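Local coordinates for putative PLP-dependent aminotransferase (Bacillus cereus ATCC 10987, PDB 3JU7), which probably binds pyridoxal phosphate and probably transfers amino groups as a member of the DegT/DnrJ/EryC1 aminotransferases, at residues A81-F86 and L93-C98; M67-L72 and S180-Y185; Q43-G48 and G54-V59; C98-Y103 and E129-V134; W263-L268 and W278-T283. All blocks are in the same frame, centred on the assembly; numbering follows the deposited sequence.

Contact 1 of 5, residues A81-F86 and L93-C98; sequences ALMPSF and LAAIWC
Ala-81, Met-83 and Ala-95 meet inside a beta-alpha-beta crossover, in which strand 80-84 leads through helix 90-97 to strand 101-105, its parallel neighbour in the sheet. The contact is entirely apolar and entirely buried. Ala-95 is the one helix residue that touches the strand, and its CB receives two groups at once. The first is the CB of Ala-81, at 3.7 Å from the CB of Ala-95, a methyl-to-methyl approach that lets the two backbones come as near as 6.4 Å between the CA atoms of these residues. The second is the terminal methyl of Met-83, present as selenomethionine. Ala-81 and Met-83 are two apart on the strand, so both point their side chains at the helix while Leu-82 between them faces helix 116-126.

The longer side chain has to bend to reach the same methyl. Its CG sits between the backbone N and the carbonyl carbon (chi1 59°), and after an extended second torsion the chain turns at chi3 (62°), folding CE back along the strand.

The backbones bond elsewhere: the Trp-97 N to the Leu-93 O at 3.0 Å within the helix, Ala-81 and Leu-82 to the flanking strands. The far side of the helix faces the second subunit, where Trp-97 stacks on Phe-231 of that chain. The three methyl carbons close into a nearly equilateral triangle: CE of Met-83 lies 3.7 Å from the CB of Ala-95 and also 3.7 Å from the CB of Ala-81.

Contact 2 of 5, residues M67-L72 and S180-Y185; sequences MAAIQL and SGMIIY
Around Ala-69 and Met-182, whose CA atoms lie 6.9 Å apart, segment 67-72 of helix 62-73 runs nearly antiparallel to strand 182-185, with the two axes 9.4 Å apart and an angle of 163° between their directions. That spacing is filled by side chains from both elements, with the small Ala-69 in the middle. Its CB is met by the selenium of Met-182 (a selenomethionine) at 3.9 Å and by the CD1 of Ile-184, also at 3.9 Å, the two approaching it from directions roughly at right angles. Alternation along the strand puts these two residues on the helix side, while Ile-183 between them turns to the other face.

Met-182 lies extended beyond CG. Its selenium is therefore beside Ala-69, and its terminal CE carries on to the CD2 of Leu-72, one helical turn further along, in a looser contact of 4.2 Å. Ile-184 instead uses its longer branch in a folded form: chi2 is -36°, short of a fully staggered value, which swings CD1 back to the alanine methyl. All the touching groups are apolar.

Helix 206-215 closes one flank, where Met-182 also rests on Ile-212. On another side of helix 62-73, Met-67 and Gln-71 pack on Trp-97 of the second subunit. A helix laid along the strands of a mixed sheet, with strand 182-186 bonded to antiparallel strand 199-203 on one side and parallel strand 159-161 on the other, is as in the large domain of fold type I pyridoxal phosphate enzymes, to which this family belongs.

Contact 3 of 5, residues Q43-G48 and G54-V59; sequences QTIMSG and GAVTTV
The peptide group joining Gly-54 to Ala-55 presents one flat face to Met-46, a selenomethionine, whose CE and selenium both lie above that face. CE sits near the carbonyl end, 3.1 Å from the Gly-54 O, which is tight and perhaps partly an effect of the model. The contact packs helix 36-48 against strand 55-59, an outermost strand of the mixed sheet in this alpha/beta domain. A short loop reverses the chain between them, and the segments cross at 144° with axes 8.4 Å apart.

Met-46 reaches the peptide by curling. It bends at both chi2 (-56°) and chi3 (-50°), which folds the chain over the start of the strand instead of extending it away from the helix. The selenium is thereby set 3.7 Å from the CA of Ala-55. The Val-56 and Met-46 side chains lie alongside each other, pointing opposite ways, and Ile-45 adds a lighter contact through its CG2, 4.2 Å from the Val-56 CG1. Farther along, the Thr-58 N bonds to Glu-42 on the same helix, and Phe-50 of the connecting loop covers both Ile-45 and Val-56. The two methyls of Val-56 divide the work: CG1 touches the Met-46 selenium at 3.6 Å, and CG2 lies 4.0 Å from the Met-46 CG.

Contact 4 of 5, residues C98-Y103 and E129-V134; sequences CGLEPY and EVAIVV
Leu-100 reaches Ala-131 and Ile-132 across the width of a strand: segments 98-103 and 129-134 supply the two outermost strands of a three-stranded parallel sheet, with strand 80-84 running between them. The meeting is made by the side chain alone, near the start of both strands, and the closest CA atoms, those of Leu-100 and Ala-131, are 7.7 Å apart.

Both branches of the leucine are used. Its CG lies anti to the carbonyl carbon (chi1 -55°), which directs both methyls at the far strand. CD2 meets the CB of Ala-131 at 3.7 Å, while CD1 turns to the CG2 of Ile-132 at 3.8 Å and also brushes the alanine methyl. The isoleucine side chain lies nearly perpendicular to that of the leucine. Leu-100 follows helix 90-97, the helix of the crossover from strand 80-84 to 101-105, and a Schellman motif ends that helix. Gly-99, with positive phi (82°), is its C-prime residue. The Gly-99 N bonds to the Ile-96 O, and the Leu-100 N returns to the Ala-95 O, which fixes the leucine backbone just ahead of strand 101-105. Ile-70 of helix 62-73 packs on both Leu-100 and Ile-132, covering this apolar patch from the helical layer.

Contact 5 of 5, residues W263-L268 and W278-T283; sequences WYKQLL and WQLQKT
Long helix 250-270 is met by the loop that leads towards strand 291-294, and Leu-280 is the loop residue that reaches it. Its side chain points at the helix and spreads its two methyls over neighbouring turns. CD2 lies against the CD1 of Leu-268 at 4.2 Å, a plain contact between leucine ends. CD1 rests instead beside the aliphatic part of Lys-265, 4.3 Å from the CG of that lysine.

The two helix residues are three apart, hence on the same face, but they differ in depth. Leu-268 is buried and also packs on Ile-293, which ties the contact to strand 291-294 in the C-terminal part of the chain, which in this family probably forms the small domain of a fold type I enzyme. Lys-265 is exposed: chi1 (-70°) starts the chain beside its own backbone N, and the extended methylenes beyond carry NZ outward, where it hydrogen-bonds to a di(hydroxyethyl)ether molecule, probably from the crystallisation liquor. The backbones keep well apart, with the CA atoms of Leu-268 and Trp-278 separated by 8.6 Å. Just past Leu-280, the side-chain NE2 of Gln-281 hydrogen-bonds to the backbone oxygens of Asp-111 and Thr-138, holding the loop to another part of the chain.

Overall arrangement
Contacts 1, 2 and 4 are buried and touch one another, whereas contacts 3 and 5 are only partly buried. Contacts 1 and 4 share Cys-98 and the same parallel sheet; contact 2 reaches them through helix 62-73, where Ile-70 meets both Cys-98 and Ile-132. Contacts 2 and 3 belong to the mixed sheet. Together the two sheets are consistent with the seven-stranded central sheet of fold type I enzymes. Contact 5 is centre-to-centre about 30 Å or more from every other contact, though its nearest atoms come within about 7 Å of contact 1. Methyls and selenomethionines pack in contacts 1 and 2, methyls alone in contact 4; contact 3 adds a peptide face, contact 5 a lysine's aliphatic stem.

Contact 1 of 5, residues A81-F86 and L93-C98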
# COMPACT_ATOMS: atom_id res chain seq x y z
N ALA A 81 -6.58 17.67 11.45
CA ALA A 81 -6.26 16.46 12.22
C ALA A 81 -5.35 16.91 13.37
O ALA A 81 -4.21 17.35 13.12
CB ALA A 81 -5.54 15.42 11.35
N LEU A 82 -5.84 16.88 14.61
CA LEU A 82 -5.03 17.33 15.77
C LEU A 82 -4.11 16.17 16.17
O LEU A 82 -4.58 15.05 16.42
CB LEU A 82 -5.92 17.74 16.94
CG LEU A 82 -6.56 19.12 16.90
CD1 LEU A 82 -7.15 19.46 15.51
CD2 LEU A 82 -7.60 19.18 18.02
N MSE A 83 -2.81 16.41 16.15
CA MSE A 83 -1.82 15.38 16.43
C MSE A 83 -0.56 16.01 16.99
O MSE A 83 -0.34 17.20 16.86
CB MSE A 83 -1.47 14.61 15.15
CG MSE A 83 -0.90 15.52 14.06
SE MSE A 83 -0.41 14.64 12.40
CE MSE A 83 -2.14 13.96 11.86
N PRO A 84 0.30 15.21 17.57
CA PRO A 84 1.60 15.74 17.96
C PRO A 84 2.49 16.02 16.75
O PRO A 84 2.30 15.40 15.70
CB PRO A 84 2.19 14.61 18.79
CG PRO A 84 1.56 13.37 18.18
CD PRO A 84 0.14 13.80 17.98
N SER A 85 3.43 16.96 16.90
CA SER A 85 4.52 17.16 15.95
C SER A 85 5.57 16.07 16.18
O SER A 85 6.19 15.54 15.24
CB SER A 85 5.16 18.53 16.15
OG SER A 85 6.34 18.68 15.38
N PHE A 86 5.72 15.70 17.45
CA PHE A 86 6.73 14.71 17.83
C PHE A 86 6.22 13.31 17.47
O PHE A 86 5.73 12.57 18.32
CB PHE A 86 7.04 14.85 19.32
CG PHE A 86 8.22 14.04 19.79
CD1 PHE A 86 9.52 14.51 19.62
CD2 PHE A 86 8.04 12.84 20.46
CE1 PHE A 86 10.61 13.79 20.06
CE2 PHE A 86 9.14 12.10 20.93
CZ PHE A 86 10.43 12.58 20.72
N LEU A 93 1.42 12.87 7.06
CA LEU A 93 1.21 12.51 5.65
C LEU A 93 -0.11 11.80 5.46
O LEU A 93 -0.84 12.07 4.50
CB LEU A 93 2.35 11.65 5.12
CG LEU A 93 3.68 12.40 4.98
CD1 LEU A 93 4.76 11.39 4.73
CD2 LEU A 93 3.64 13.57 3.92
N ALA A 94 -0.41 10.88 6.37
CA ALA A 94 -1.67 10.15 6.28
C ALA A 94 -2.85 11.15 6.28
O ALA A 94 -3.78 10.99 5.48
CB ALA A 94 -1.78 9.16 7.39
N ALA A 95 -2.77 12.21 7.11
CA ALA A 95 -3.87 13.17 7.24
C ALA A 95 -4.03 14.01 5.96
O ALA A 95 -5.15 14.25 5.47
CB ALA A 95 -3.68 14.10 8.47
N ILE A 96 -2.89 14.45 5.44
CA ILE A 96 -2.83 15.28 4.26
C ILE A 96 -3.42 14.52 3.05
O ILE A 96 -4.12 15.11 2.26
CB ILE A 96 -1.35 15.70 3.95
CG1 ILE A 96 -0.82 16.61 5.04
CG2 ILE A 96 -1.27 16.40 2.63
CD1 ILE A 96 0.71 16.90 4.96
N TRP A 97 -3.16 13.21 2.94
CA TRP A 97 -3.74 12.40 1.87
C TRP A 97 -5.27 12.28 2.02
O TRP A 97 -5.98 12.09 1.03
CB TRP A 97 -3.11 11.00 1.81
CG TRP A 97 -1.85 10.87 1.02
CD1 TRP A 97 -0.58 10.85 1.52
CD2 TRP A 97 -1.73 10.66 -0.40
NE1 TRP A 97 0.33 10.67 0.50
CE2 TRP A 97 -0.35 10.55 -0.68
CE3 TRP A 97 -2.63 10.55 -1.44
CZ2 TRP A 97 0.14 10.37 -1.97
CZ3 TRP A 97 -2.15 10.34 -2.73
CH2 TRP A 97 -0.77 10.26 -2.98
N CYS A 98 -5.78 12.36 3.25
CA CYS A 98 -7.24 12.38 3.48
C CYS A 98 -7.83 13.76 3.31
O CYS A 98 -8.99 13.99 3.62
CB CYS A 98 -7.55 11.84 4.85
SG CYS A 98 -7.19 10.07 5.00

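Contact 2 of 5, residues M67-L72 and S180-Y185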
# COMPACT_ATOMS: atom_id res chain seq x y z
N MSE A 67 -4.28 5.98 6.77
CA MSE A 67 -5.07 6.65 5.72
C MSE A 67 -6.51 6.15 5.66
O MSE A 67 -7.45 6.94 5.63
CB MSE A 67 -4.36 6.53 4.35
CG MSE A 67 -3.09 7.41 4.26
SE MSE A 67 -1.96 6.85 2.79
CE MSE A 67 -3.08 7.35 1.44
N ALA A 68 -6.66 4.83 5.68
CA ALA A 68 -7.97 4.21 5.62
C ALA A 68 -8.81 4.67 6.82
O ALA A 68 -9.97 5.15 6.66
CB ALA A 68 -7.83 2.71 5.67
N ALA A 69 -8.22 4.52 8.01
CA ALA A 69 -8.88 4.82 9.28
C ALA A 69 -9.32 6.30 9.38
O ALA A 69 -10.46 6.58 9.71
CB ALA A 69 -8.01 4.41 10.47
N ILE A 70 -8.44 7.22 9.07
CA ILE A 70 -8.77 8.66 9.09
C ILE A 70 -9.87 8.99 8.08
O ILE A 70 -10.83 9.67 8.42
CB ILE A 70 -7.51 9.51 8.81
CG1 ILE A 70 -6.57 9.46 10.02
CG2 ILE A 70 -7.86 10.98 8.42
CD1 ILE A 70 -5.13 9.69 9.68
N GLN A 71 -9.72 8.49 6.85
CA GLN A 71 -10.74 8.67 5.79
C GLN A 71 -12.10 8.15 6.27
O GLN A 71 -13.07 8.85 6.13
CB GLN A 71 -10.31 7.95 4.49
CG GLN A 71 -11.34 8.09 3.37
CD GLN A 71 -11.59 9.54 2.97
OE1 GLN A 71 -10.69 10.37 2.99
NE2 GLN A 71 -12.84 9.84 2.62
N LEU A 72 -12.19 6.95 6.84
CA LEU A 72 -13.48 6.45 7.37
C LEU A 72 -14.05 7.28 8.51
O LEU A 72 -15.23 7.57 8.56
CB LEU A 72 -13.33 4.99 7.87
CG LEU A 72 -14.55 4.38 8.55
CD1 LEU A 72 -15.67 4.24 7.53
CD2 LEU A 72 -14.20 3.06 9.22
N SER A 180 -12.87 2.26 21.54
CA SER A 180 -13.94 2.54 20.60
C SER A 180 -13.46 3.05 19.26
O SER A 180 -14.12 2.82 18.26
CB SER A 180 -14.87 3.58 21.17
OG SER A 180 -15.49 3.04 22.30
N GLY A 181 -12.37 3.81 19.26
CA GLY A 181 -11.80 4.31 18.03
C GLY A 181 -11.04 3.23 17.30
O GLY A 181 -11.35 2.03 17.42
N MSE A 182 -10.03 3.64 16.55
CA MSE A 182 -9.18 2.70 15.84
C MSE A 182 -7.75 2.84 16.30
O MSE A 182 -7.32 3.93 16.67
CB MSE A 182 -9.29 2.92 14.34
CG MSE A 182 -10.49 2.22 13.82
SE MSE A 182 -11.00 2.45 12.00
CE MSE A 182 -11.96 0.76 11.99
N ILE A 183 -7.05 1.71 16.32
CA ILE A 183 -5.62 1.65 16.62
C ILE A 183 -4.89 1.06 15.41
O ILE A 183 -5.27 0.01 14.89
CB ILE A 183 -5.34 0.84 17.91
CG1 ILE A 183 -6.35 1.31 18.99
CG2 ILE A 183 -3.91 0.98 18.29
CD1 ILE A 183 -5.89 1.42 20.37
N ILE A 184 -3.86 1.77 14.95
CA ILE A 184 -3.01 1.33 13.87
C ILE A 184 -1.65 0.85 14.40
O ILE A 184 -1.03 1.49 15.23
CB ILE A 184 -2.74 2.47 12.86
CG1 ILE A 184 -4.04 3.21 12.43
CG2 ILE A 184 -1.99 1.93 11.67
CD1 ILE A 184 -5.31 2.32 12.30
N TYR A 185 -1.22 -0.32 13.94
CA TYR A 185 0.03 -0.89 14.30
C TYR A 185 0.75 -1.27 13.03
O TYR A 185 0.12 -1.60 12.00
CB TYR A 185 -0.12 -2.19 15.12
CG TYR A 185 -1.00 -2.17 16.32
CD1 TYR A 185 -0.50 -1.90 17.60
CD2 TYR A 185 -2.34 -2.57 16.22
CE1 TYR A 185 -1.37 -1.93 18.77
CE2 TYR A 185 -3.19 -2.60 17.34
CZ TYR A 185 -2.72 -2.28 18.61
OH TYR A 185 -3.62 -2.36 19.71

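Contact 3 of 5, residues Q43-G48 and G54-V59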
# COMPACT_ATOMS: atom_id res chain seq x y z
N GLN A 43 -7.42 -14.21 13.20
CA GLN A 43 -8.10 -14.97 14.25
C GLN A 43 -7.11 -15.26 15.37
O GLN A 43 -7.48 -15.25 16.54
CB GLN A 43 -8.73 -16.28 13.71
N THR A 44 -5.86 -15.49 15.01
CA THR A 44 -4.81 -15.78 15.98
C THR A 44 -4.53 -14.56 16.81
O THR A 44 -4.22 -14.67 17.99
CB THR A 44 -3.52 -16.22 15.26
OG1 THR A 44 -3.77 -17.48 14.60
CG2 THR A 44 -2.34 -16.36 16.22
N ILE A 45 -4.59 -13.38 16.18
CA ILE A 45 -4.41 -12.14 16.91
C ILE A 45 -5.59 -11.88 17.88
O ILE A 45 -5.40 -11.50 19.04
CB ILE A 45 -4.22 -10.97 15.94
CG1 ILE A 45 -2.86 -11.11 15.22
CG2 ILE A 45 -4.25 -9.64 16.68
CD1 ILE A 45 -2.75 -10.19 14.01
N MSE A 46 -6.81 -12.10 17.41
CA MSE A 46 -8.00 -11.86 18.24
C MSE A 46 -8.01 -12.74 19.47
O MSE A 46 -8.27 -12.28 20.58
CB MSE A 46 -9.29 -12.05 17.41
CG MSE A 46 -9.53 -10.92 16.43
SE MSE A 46 -9.59 -9.19 17.32
CE MSE A 46 -10.85 -9.69 18.71
N SER A 47 -7.66 -14.00 19.29
CA SER A 47 -7.58 -14.92 20.41
C SER A 47 -6.38 -14.67 21.29
O SER A 47 -6.46 -14.73 22.51
CB SER A 47 -7.47 -16.35 19.91
OG SER A 47 -8.71 -16.72 19.39
N GLY A 48 -5.25 -14.43 20.66
CA GLY A 48 -3.99 -14.33 21.36
C GLY A 48 -3.84 -13.02 22.08
O GLY A 48 -3.40 -13.00 23.22
N GLY A 54 -13.73 -7.24 20.02
CA GLY A 54 -13.40 -6.35 18.94
C GLY A 54 -13.05 -7.15 17.68
O GLY A 54 -13.40 -8.34 17.55
N ALA A 55 -12.34 -6.49 16.77
CA ALA A 55 -12.01 -7.05 15.49
C ALA A 55 -10.76 -6.39 14.96
O ALA A 55 -10.45 -5.23 15.28
CB ALA A 55 -13.16 -6.85 14.50
N VAL A 56 -10.05 -7.13 14.11
CA VAL A 56 -8.87 -6.60 13.47
C VAL A 56 -8.92 -6.79 11.95
O VAL A 56 -9.62 -7.71 11.42
CB VAL A 56 -7.57 -7.28 14.00
CG1 VAL A 56 -7.36 -7.05 15.54
CG2 VAL A 56 -7.59 -8.74 13.64
N THR A 57 -8.17 -5.95 11.24
CA THR A 57 -7.87 -6.26 9.86
C THR A 57 -6.41 -6.01 9.56
O THR A 57 -5.82 -5.03 10.04
CB THR A 57 -8.76 -5.48 8.88
OG1 THR A 57 -8.56 -6.04 7.58
CG2 THR A 57 -8.41 -3.91 8.88
N THR A 58 -5.80 -6.90 8.77
CA THR A 58 -4.44 -6.63 8.28
C THR A 58 -4.52 -5.54 7.22
O THR A 58 -5.58 -5.31 6.66
CB THR A 58 -3.78 -7.87 7.71
OG1 THR A 58 -4.56 -8.36 6.61
CG2 THR A 58 -3.66 -8.99 8.79
N VAL A 59 -3.41 -4.82 7.01
CA VAL A 59 -3.28 -3.86 5.91
C VAL A 59 -1.87 -4.00 5.33
O VAL A 59 -1.02 -4.62 5.96
CB VAL A 59 -3.56 -2.42 6.33
CG1 VAL A 59 -5.03 -2.27 6.70
CG2 VAL A 59 -2.63 -2.01 7.49

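Contact 4 of 5, residues C98-Y103 and E129-V134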
# COMPACT_ATOMS: atom_id res chain seq x y z
N CYS A 98 -5.78 12.36 3.25
CA CYS A 98 -7.24 12.38 3.48
C CYS A 98 -7.83 13.76 3.31
O CYS A 98 -8.99 13.99 3.62
CB CYS A 98 -7.55 11.84 4.85
SG CYS A 98 -7.19 10.07 5.00
N GLY A 99 -7.02 14.70 2.87
CA GLY A 99 -7.50 16.04 2.65
C GLY A 99 -7.56 16.90 3.89
O GLY A 99 -8.22 17.90 3.89
N LEU A 100 -6.87 16.53 4.95
CA LEU A 100 -6.88 17.35 6.15
C LEU A 100 -5.58 18.08 6.31
O LEU A 100 -4.57 17.73 5.69
CB LEU A 100 -7.10 16.51 7.38
CG LEU A 100 -8.36 15.67 7.25
CD1 LEU A 100 -8.38 14.75 8.40
CD2 LEU A 100 -9.57 16.62 7.20
N GLU A 101 -5.60 19.12 7.13
CA GLU A 101 -4.39 19.80 7.51
C GLU A 101 -4.00 19.28 8.88
O GLU A 101 -4.83 19.24 9.79
CB GLU A 101 -4.60 21.31 7.60
CG GLU A 101 -4.77 21.98 6.30
CD GLU A 101 -4.71 23.50 6.42
OE1 GLU A 101 -4.21 24.04 7.43
OE2 GLU A 101 -5.17 24.14 5.48
N PRO A 102 -2.75 18.89 9.06
CA PRO A 102 -2.36 18.65 10.44
C PRO A 102 -2.45 19.97 11.22
O PRO A 102 -2.29 21.06 10.65
CB PRO A 102 -0.91 18.17 10.32
CG PRO A 102 -0.80 17.65 8.88
CD PRO A 102 -1.69 18.55 8.10
N TYR A 103 -2.78 19.84 12.50
CA TYR A 103 -2.75 20.92 13.48
C TYR A 103 -1.98 20.40 14.69
O TYR A 103 -2.48 19.53 15.45
CB TYR A 103 -4.15 21.33 13.89
CG TYR A 103 -4.26 22.72 14.52
CD1 TYR A 103 -3.55 23.07 15.67
CD2 TYR A 103 -5.09 23.68 13.95
CE1 TYR A 103 -3.69 24.33 16.24
CE2 TYR A 103 -5.21 24.94 14.51
CZ TYR A 103 -4.51 25.25 15.64
OH TYR A 103 -4.67 26.52 16.15
N GLU A 129 -14.37 22.61 13.18
CA GLU A 129 -13.18 22.51 12.33
C GLU A 129 -12.32 21.28 12.66
O GLU A 129 -11.50 20.85 11.84
CB GLU A 129 -12.37 23.80 12.34
CG GLU A 129 -13.04 24.93 11.57
CD GLU A 129 -12.13 26.16 11.44
OE1 GLU A 129 -11.66 26.68 12.48
OE2 GLU A 129 -11.87 26.62 10.30
N VAL A 130 -12.52 20.69 13.84
CA VAL A 130 -11.79 19.46 14.15
C VAL A 130 -12.40 18.33 13.34
O VAL A 130 -13.60 18.08 13.42
CB VAL A 130 -11.83 19.15 15.63
CG1 VAL A 130 -11.04 17.92 15.88
CG2 VAL A 130 -11.25 20.32 16.40
N ALA A 131 -11.59 17.69 12.49
CA ALA A 131 -12.08 16.56 11.73
C ALA A 131 -11.76 15.26 12.45
O ALA A 131 -12.51 14.28 12.34
CB ALA A 131 -11.47 16.52 10.34
N ILE A 132 -10.62 15.25 13.14
CA ILE A 132 -10.12 14.03 13.79
C ILE A 132 -8.96 14.34 14.74
O ILE A 132 -8.29 15.36 14.63
CB ILE A 132 -9.69 12.99 12.71
CG1 ILE A 132 -9.62 11.57 13.29
CG2 ILE A 132 -8.44 13.46 11.95
CD1 ILE A 132 -9.71 10.49 12.24
N VAL A 133 -8.77 13.45 15.70
CA VAL A 133 -7.66 13.51 16.62
C VAL A 133 -6.84 12.23 16.44
O VAL A 133 -7.39 11.12 16.45
CB VAL A 133 -8.17 13.63 18.09
CG1 VAL A 133 -7.03 13.44 19.06
CG2 VAL A 133 -8.92 14.98 18.31
N VAL A 134 -5.53 12.38 16.30
CA VAL A 134 -4.65 11.26 15.99
C VAL A 134 -3.46 11.31 16.95
O VAL A 134 -2.41 11.88 16.63
CB VAL A 134 -4.20 11.32 14.51
CG1 VAL A 134 -3.38 10.07 14.10
CG2 VAL A 134 -5.42 11.50 13.61

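Contact 5 of 5, residues W263-L268 and W278-T283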
# COMPACT_ATOMS: atom_id res chain seq x y z
N TRP A 263 19.16 -4.53 30.43
CA TRP A 263 20.60 -4.30 30.47
C TRP A 263 20.93 -2.81 30.31
O TRP A 263 21.82 -2.26 30.97
CB TRP A 263 21.33 -5.07 29.36
CG TRP A 263 21.42 -6.53 29.56
CD1 TRP A 263 21.43 -7.21 30.75
CD2 TRP A 263 21.59 -7.53 28.53
NE1 TRP A 263 21.57 -8.55 30.52
CE2 TRP A 263 21.67 -8.77 29.17
CE3 TRP A 263 21.68 -7.48 27.14
CZ2 TRP A 263 21.82 -9.96 28.47
CZ3 TRP A 263 21.83 -8.65 26.44
CH2 TRP A 263 21.89 -9.88 27.10
N TYR A 264 20.25 -2.17 29.39
CA TYR A 264 20.44 -0.76 29.18
C TYR A 264 20.17 -0.01 30.49
O TYR A 264 20.96 0.85 30.89
CB TYR A 264 19.53 -0.26 28.07
CG TYR A 264 20.19 0.06 26.74
CD1 TYR A 264 21.15 1.07 26.65
CD2 TYR A 264 19.82 -0.59 25.59
CE1 TYR A 264 21.73 1.39 25.44
CE2 TYR A 264 20.40 -0.28 24.38
CZ TYR A 264 21.34 0.72 24.30
OH TYR A 264 21.87 1.06 23.06
N LYS A 265 19.07 -0.35 31.16
CA LYS A 265 18.65 0.37 32.35
C LYS A 265 19.66 0.17 33.47
O LYS A 265 20.07 1.13 34.15
CB LYS A 265 17.26 -0.07 32.79
CG LYS A 265 16.19 0.41 31.83
CD LYS A 265 14.77 -0.13 32.05
CE LYS A 265 14.01 -0.18 30.71
NZ LYS A 265 12.53 -0.26 30.84
N GLN A 266 20.10 -1.06 33.64
CA GLN A 266 21.07 -1.38 34.68
C GLN A 266 22.41 -0.70 34.43
O GLN A 266 23.01 -0.17 35.36
CB GLN A 266 21.31 -2.89 34.76
CG GLN A 266 20.13 -3.68 35.28
CD GLN A 266 20.32 -5.19 35.13
OE1 GLN A 266 20.82 -5.68 34.11
NE2 GLN A 266 19.91 -5.94 36.15
N LEU A 267 22.87 -0.75 33.19
CA LEU A 267 24.17 -0.18 32.84
C LEU A 267 24.15 1.33 32.90
O LEU A 267 25.15 1.93 33.28
CB LEU A 267 24.64 -0.62 31.44
CG LEU A 267 25.15 -2.07 31.35
CD1 LEU A 267 25.27 -2.56 29.88
CD2 LEU A 267 26.48 -2.21 32.12
N LEU A 268 23.02 1.95 32.53
CA LEU A 268 22.90 3.43 32.59
C LEU A 268 22.93 3.93 34.04
O LEU A 268 23.54 4.98 34.35
CB LEU A 268 21.59 3.91 31.95
CG LEU A 268 21.46 3.90 30.43
CD1 LEU A 268 20.04 4.23 30.11
CD2 LEU A 268 22.42 4.88 29.78
N TRP A 278 20.73 12.18 32.32
CA TRP A 278 20.11 11.43 31.23
C TRP A 278 18.78 10.90 31.74
O TRP A 278 18.70 10.47 32.88
CB TRP A 278 20.98 10.26 30.79
CG TRP A 278 22.26 10.67 30.17
CD1 TRP A 278 23.36 11.11 30.80
CD2 TRP A 278 22.56 10.69 28.77
NE1 TRP A 278 24.35 11.41 29.89
CE2 TRP A 278 23.88 11.15 28.64
CE3 TRP A 278 21.84 10.37 27.62
CZ2 TRP A 278 24.51 11.30 27.41
CZ3 TRP A 278 22.46 10.52 26.39
CH2 TRP A 278 23.79 10.97 26.29
N GLN A 279 17.74 10.93 30.91
CA GLN A 279 16.45 10.41 31.37
C GLN A 279 15.62 9.68 30.33
O GLN A 279 15.61 10.02 29.14
CB GLN A 279 15.60 11.49 32.05
CG GLN A 279 15.09 12.55 31.17
CD GLN A 279 14.28 13.59 31.95
OE1 GLN A 279 14.77 14.19 32.95
NE2 GLN A 279 13.04 13.84 31.49
N LEU A 280 14.89 8.70 30.86
CA LEU A 280 14.07 7.80 30.09
C LEU A 280 12.63 8.30 30.09
O LEU A 280 12.27 9.20 30.85
CB LEU A 280 14.16 6.39 30.68
CG LEU A 280 15.58 5.83 30.74
CD1 LEU A 280 15.66 4.67 31.72
CD2 LEU A 280 16.08 5.42 29.35
N GLN A 281 11.81 7.71 29.22
CA GLN A 281 10.39 8.08 29.11
C GLN A 281 9.62 7.72 30.39
O GLN A 281 9.83 6.66 30.96
CB GLN A 281 9.78 7.38 27.90
CG GLN A 281 8.33 7.73 27.56
CD GLN A 281 7.91 7.04 26.25
OE1 GLN A 281 8.50 6.03 25.87
NE2 GLN A 281 6.91 7.58 25.56
N LYS A 282 8.73 8.59 30.84
CA LYS A 282 7.88 8.26 31.97
C LYS A 282 6.69 7.48 31.43
O LYS A 282 5.75 8.06 30.85
CB LYS A 282 7.45 9.52 32.71
N THR A 283 6.73 6.16 31.56
CA THR A 283 5.62 5.32 31.09
C THR A 283 5.53 4.00 31.86
O THR A 283 6.53 3.53 32.40
CB THR A 283 5.70 5.07 29.53
OG1 THR A 283 4.52 4.38 29.09
CG2 THR A 283 6.95 4.31 29.11